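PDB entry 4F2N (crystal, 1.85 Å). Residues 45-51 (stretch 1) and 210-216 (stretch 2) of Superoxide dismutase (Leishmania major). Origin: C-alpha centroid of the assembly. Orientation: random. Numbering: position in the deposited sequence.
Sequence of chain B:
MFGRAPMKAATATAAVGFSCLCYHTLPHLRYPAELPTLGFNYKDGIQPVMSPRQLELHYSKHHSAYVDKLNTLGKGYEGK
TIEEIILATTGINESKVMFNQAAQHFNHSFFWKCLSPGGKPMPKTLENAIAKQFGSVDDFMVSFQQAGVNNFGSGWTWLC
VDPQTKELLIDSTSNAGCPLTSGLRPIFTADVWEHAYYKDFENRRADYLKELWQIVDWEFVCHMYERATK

Stretch 1, residues 45-51: GIQPVMS
Stretch 2, residues 210-216: KELWQIV

Residues 210-216 of this superoxide dismutase continue a helix that begins earlier in the chain; residues 213-214 are a 3-10 segment. They pack against residues 45-51, an irregular turn of the same chain. The contact buries 359 Å², both sides summed, and contains no hydrogen bond between the stretches. It is held by apolar packing.

The turn is closed by its own backbone. Ile46 N donates to Met50 O (2.9 Å), and Met50 N donates to Ile46 O (3.0 Å). Val49 N also reaches Ile46 O (3.1 Å). The peptide bond before Pro48 is cis. Phi/psi values are Ile46 -135/82, Gln47 -65/146, Pro48 -92/10, Val49 -98/-51, Met50 -104/125 and Ser51 -69/160. Gly45 has 66/-148, a positive phi that favours glycine; an ideal CB on Gly45 would lie 2.4 Å from Met50 O.

Lys210 is helical (-66/-40) and makes no contact with stretch 1. Its side chain is not modelled beyond CB.

Glu211 (-80/-25, chi1 m, chi2 t) points its CA-to-CB bond toward the turn. Its closest approach is by backbone: Glu211 O lies 3.2 Å from Val49 CG2. Glu211 O also accepts from Gln214 N at 3.0 Å.

The nearest CA atoms across the contact are Leu212 CA and Val49 CA, 6.4 Å apart. Leu212 has phi/psi -53/-32, chi1 t and chi2 p. Its CA-to-CB bond points sideways, but the end of the side chain comes nearer, and Leu212 CD1 sits 4.4 Å from Met50 CE. Met50 is also sideways at CB; its extended m, t, t side chain brings CE within reach. Val49 CG1 is 4.3 Å from Leu212 CA.

The CA-to-CB bond of Trp213 (-56/-31, chi1 m, chi2 121°) points away, and Trp213 does not touch the turn.

The CA-to-CB bond of Gln214 (-65/-17, chi1 m, chi2 t, chi3 41°) points toward it. Gln214 OE1 is 3.4 Å from Pro48 CG, a van der Waals contact, since that carbon offers no polar hydrogen. Gln214 CB is 4.1 Å from Val49 CG2.

Ile215 (-120/15, chi1 p, chi2 t) is buried and has the largest area covered, 101 Å². Ile215 N donates to Leu212 O at 2.9 Å. Ile215 CG2 meets Ile46 O (3.5 Å), Gln47 O (3.4 Å), Pro48 CD (3.7 Å) and Val49 CG2 (3.9 Å). Ile215 CD1 reaches Ile46 CG2 (3.7 Å) and Met50 CE (4.2 Å). The CA-to-CB bonds of Ile46 (chi1 m, chi2 t) and Val49 (chi1 t) both point toward stretch 2.

Val216 (-77/129, chi1 t) is buried but out of reach. Val216 N bonds to Trp213 O at 3.3 Å.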

ATOM      1  N   GLY B  45      -3.823 -14.686  18.452  1.00 31.19           N
ATOM      2  CA  GLY B  45      -4.242 -14.255  17.110  1.00 29.37           C
ATOM      3  C   GLY B  45      -5.755 -14.101  17.023  1.00 29.38           C
ATOM      4  O   GLY B  45      -6.401 -13.725  18.017  1.00 29.30           O
ATOM      5  N   ILE B  46      -6.320 -14.373  15.842  1.00 28.12           N
ATOM      6  CA  ILE B  46      -7.780 -14.440  15.681  1.00 28.30           C
ATOM      7  C   ILE B  46      -8.093 -15.665  14.854  1.00 29.05           C
ATOM      8  O   ILE B  46      -8.294 -15.578  13.634  1.00 28.33           O
ATOM      9  CB  ILE B  46      -8.409 -13.177  15.003  1.00 26.62           C
ATOM     10  CG1 ILE B  46      -7.769 -11.872  15.518  1.00 26.19           C
ATOM     11  CG2 ILE B  46      -9.936 -13.173  15.202  1.00 26.24           C
ATOM     12  CD1 ILE B  46      -8.365 -10.605  14.934  1.00 25.06           C
ATOM     13  N   GLN B  47      -8.118 -16.807  15.530  1.00 31.40           N
ATOM     14  CA  GLN B  47      -8.347 -18.105  14.898  1.00 33.25           C
ATOM     15  C   GLN B  47      -9.744 -18.189  14.312  1.00 32.58           C
ATOM     16  O   GLN B  47     -10.683 -17.635  14.895  1.00 31.61           O
ATOM     17  CB  GLN B  47      -8.131 -19.232  15.918  1.00 36.91           C
ATOM     18  CG  GLN B  47      -6.707 -19.278  16.465  1.00 40.79           C
ATOM     19  CD  GLN B  47      -5.664 -19.422  15.370  1.00 44.28           C
ATOM     20  OE1 GLN B  47      -5.643 -20.425  14.653  1.00 47.98           O
ATOM     21  NE2 GLN B  47      -4.793 -18.416  15.228  1.00 44.38           N
ATOM     22  N   PRO B  48      -9.897 -18.900  13.177  1.00 33.23           N
ATOM     23  CA  PRO B  48      -8.899 -19.686  12.421  1.00 33.33           C
ATOM     24  C   PRO B  48      -8.157 -18.936  11.314  1.00 32.88           C
ATOM     25  O   PRO B  48      -7.457 -19.557  10.519  1.00 34.33           O
ATOM     26  CB  PRO B  48      -9.758 -20.777  11.787  1.00 35.18           C
ATOM     27  CG  PRO B  48     -11.056 -20.086  11.509  1.00 35.33           C
ATOM     28  CD  PRO B  48     -11.257 -19.090  12.625  1.00 34.28           C
ATOM     29  N   VAL B  49      -8.308 -17.620  11.252  1.00 30.64           N
ATOM     30  CA  VAL B  49      -7.837 -16.850  10.090  1.00 29.61           C
ATOM     31  C   VAL B  49      -6.466 -16.181  10.281  1.00 28.84           C
ATOM     32  O   VAL B  49      -5.583 -16.357   9.434  1.00 28.95           O
ATOM     33  CB  VAL B  49      -8.911 -15.845   9.625  1.00 29.10           C
ATOM     34  CG1 VAL B  49      -8.405 -14.943   8.484  1.00 27.39           C
ATOM     35  CG2 VAL B  49     -10.159 -16.625   9.217  1.00 30.08           C
ATOM     36  N   MET B  50      -6.299 -15.451  11.384  1.00 27.80           N
ATOM     37  CA  MET B  50      -5.059 -14.707  11.682  1.00 27.18           C
ATOM     38  C   MET B  50      -4.190 -15.378  12.747  1.00 26.78           C
ATOM     39  O   MET B  50      -4.647 -15.572  13.861  1.00 26.21           O
ATOM     40  CB  MET B  50      -5.401 -13.319  12.207  1.00 27.46           C
ATOM     41  CG  MET B  50      -5.892 -12.360  11.123  1.00 29.05           C
ATOM     42  SD  MET B  50      -6.229 -10.770  11.891  1.00 31.86           S
ATOM     43  CE  MET B  50      -7.207 -10.028  10.595  1.00 30.21           C
ATOM     44  N   SER B  51      -2.926 -15.648  12.418  1.00 25.40           N
ATOM     45  CA  SER B  51      -1.980 -16.233  13.365  1.00 26.02           C
ATOM     46  C   SER B  51      -1.628 -15.235  14.476  1.00 25.34           C
ATOM     47  O   SER B  51      -1.809 -14.028  14.306  1.00 24.22           O
ATOM     48  CB  SER B  51      -0.698 -16.620  12.631  1.00 25.69           C
ATOM     49  OG  SER B  51      -0.002 -15.436  12.250  1.00 24.61           O
ATOM     50  N   LYS B 210     -11.718 -14.120   1.322  1.00 23.06           N
ATOM     51  CA  LYS B 210     -12.671 -15.223   1.392  1.00 24.46           C
ATOM     52  C   LYS B 210     -12.668 -15.839   2.806  1.00 25.56           C
ATOM     53  O   LYS B 210     -13.725 -16.198   3.341  1.00 26.18           O
ATOM     54  CB  LYS B 210     -12.362 -16.296   0.327  1.00 25.11           C
ATOM     55  N   GLU B 211     -11.494 -15.967   3.422  1.00 25.77           N
ATOM     56  CA  GLU B 211     -11.441 -16.634   4.724  1.00 26.73           C
ATOM     57  C   GLU B 211     -11.874 -15.702   5.857  1.00 25.66           C
ATOM     58  O   GLU B 211     -12.358 -16.161   6.883  1.00 26.25           O
ATOM     59  CB  GLU B 211     -10.057 -17.255   4.971  1.00 29.24           C
ATOM     60  CG  GLU B 211      -9.758 -18.399   4.003  1.00 32.04           C
ATOM     61  CD  GLU B 211      -8.445 -19.122   4.268  1.00 36.66           C
ATOM     62  OE1 GLU B 211      -7.926 -19.051   5.410  1.00 39.25           O
ATOM     63  OE2 GLU B 211      -7.929 -19.786   3.323  1.00 39.15           O
ATOM     64  N   LEU B 212     -11.725 -14.391   5.648  1.00 23.65           N
ATOM     65  CA  LEU B 212     -12.016 -13.388   6.671  1.00 22.72           C
ATOM     66  C   LEU B 212     -13.417 -13.518   7.275  1.00 22.79           C
ATOM     67  O   LEU B 212     -13.608 -13.238   8.462  1.00 22.11           O
ATOM     68  CB  LEU B 212     -11.833 -11.974   6.096  1.00 21.20           C
ATOM     69  CG  LEU B 212     -11.854 -10.802   7.089  1.00 20.96           C
ATOM     70  CD1 LEU B 212     -10.787 -10.883   8.178  1.00 20.54           C
ATOM     71  CD2 LEU B 212     -11.711  -9.491   6.322  1.00 20.35           C
ATOM     72  N   TRP B 213     -14.381 -13.972   6.465  1.00 22.85           N
ATOM     73  CA  TRP B 213     -15.758 -14.097   6.937  1.00 23.42           C
ATOM     74  C   TRP B 213     -15.861 -14.961   8.168  1.00 24.04           C
ATOM     75  O   TRP B 213     -16.736 -14.739   8.988  1.00 24.20           O
ATOM     76  CB  TRP B 213     -16.686 -14.641   5.839  1.00 23.87           C
ATOM     77  CG  TRP B 213     -16.696 -13.807   4.583  1.00 23.11           C
ATOM     78  CD1 TRP B 213     -16.355 -14.203   3.292  1.00 23.44           C
ATOM     79  CD2 TRP B 213     -17.062 -12.383   4.464  1.00 22.35           C
ATOM     80  NE1 TRP B 213     -16.476 -13.143   2.406  1.00 22.64           N
ATOM     81  CE2 TRP B 213     -16.926 -12.041   3.043  1.00 22.27           C
ATOM     82  CE3 TRP B 213     -17.515 -11.411   5.355  1.00 22.09           C
ATOM     83  CZ2 TRP B 213     -17.187 -10.751   2.560  1.00 21.42           C
ATOM     84  CZ3 TRP B 213     -17.783 -10.111   4.850  1.00 21.36           C
ATOM     85  CH2 TRP B 213     -17.628  -9.804   3.487  1.00 21.20           C
ATOM     86  N   GLN B 214     -14.968 -15.948   8.296  1.00 25.27           N
ATOM     87  CA  GLN B 214     -14.984 -16.872   9.440  1.00 26.51           C
ATOM     88  C   GLN B 214     -14.700 -16.192  10.768  1.00 25.73           C
ATOM     89  O   GLN B 214     -14.985 -16.758  11.811  1.00 25.57           O
ATOM     90  CB  GLN B 214     -14.008 -18.038   9.229  1.00 28.90           C
ATOM     91  CG  GLN B 214     -14.273 -18.810   7.951  1.00 31.10           C
ATOM     92  CD  GLN B 214     -13.176 -19.804   7.658  1.00 33.87           C
ATOM     93  OE1 GLN B 214     -12.690 -20.469   8.559  1.00 35.24           O
ATOM     94  NE2 GLN B 214     -12.776 -19.907   6.391  1.00 35.28           N
ATOM     95  N   ILE B 215     -14.144 -14.980  10.746  1.00 23.74           N
ATOM     96  CA  ILE B 215     -13.868 -14.290  12.010  1.00 23.66           C
ATOM     97  C   ILE B 215     -14.608 -12.945  12.155  1.00 22.75           C
ATOM     98  O   ILE B 215     -14.300 -12.171  13.061  1.00 22.48           O
ATOM     99  CB  ILE B 215     -12.353 -14.067  12.279  1.00 23.27           C
ATOM    100  CG1 ILE B 215     -11.688 -13.266  11.131  1.00 22.38           C
ATOM    101  CG2 ILE B 215     -11.635 -15.379  12.565  1.00 24.54           C
ATOM    102  CD1 ILE B 215     -10.326 -12.716  11.513  1.00 22.39           C
ATOM    103  N   VAL B 216     -15.617 -12.706  11.326  1.00 22.14           N
ATOM    104  CA  VAL B 216     -16.372 -11.431  11.453  1.00 22.37           C
ATOM    105  C   VAL B 216     -17.336 -11.503  12.637  1.00 23.49           C
ATOM    106  O   VAL B 216     -18.086 -12.480  12.790  1.00 23.99           O
ATOM    107  CB  VAL B 216     -17.127 -11.064  10.171  1.00 21.80           C
ATOM    108  CG1 VAL B 216     -17.968  -9.799  10.402  1.00 21.77           C
ATOM    109  CG2 VAL B 216     -16.130 -10.855   9.040  1.00 21.46           C
TER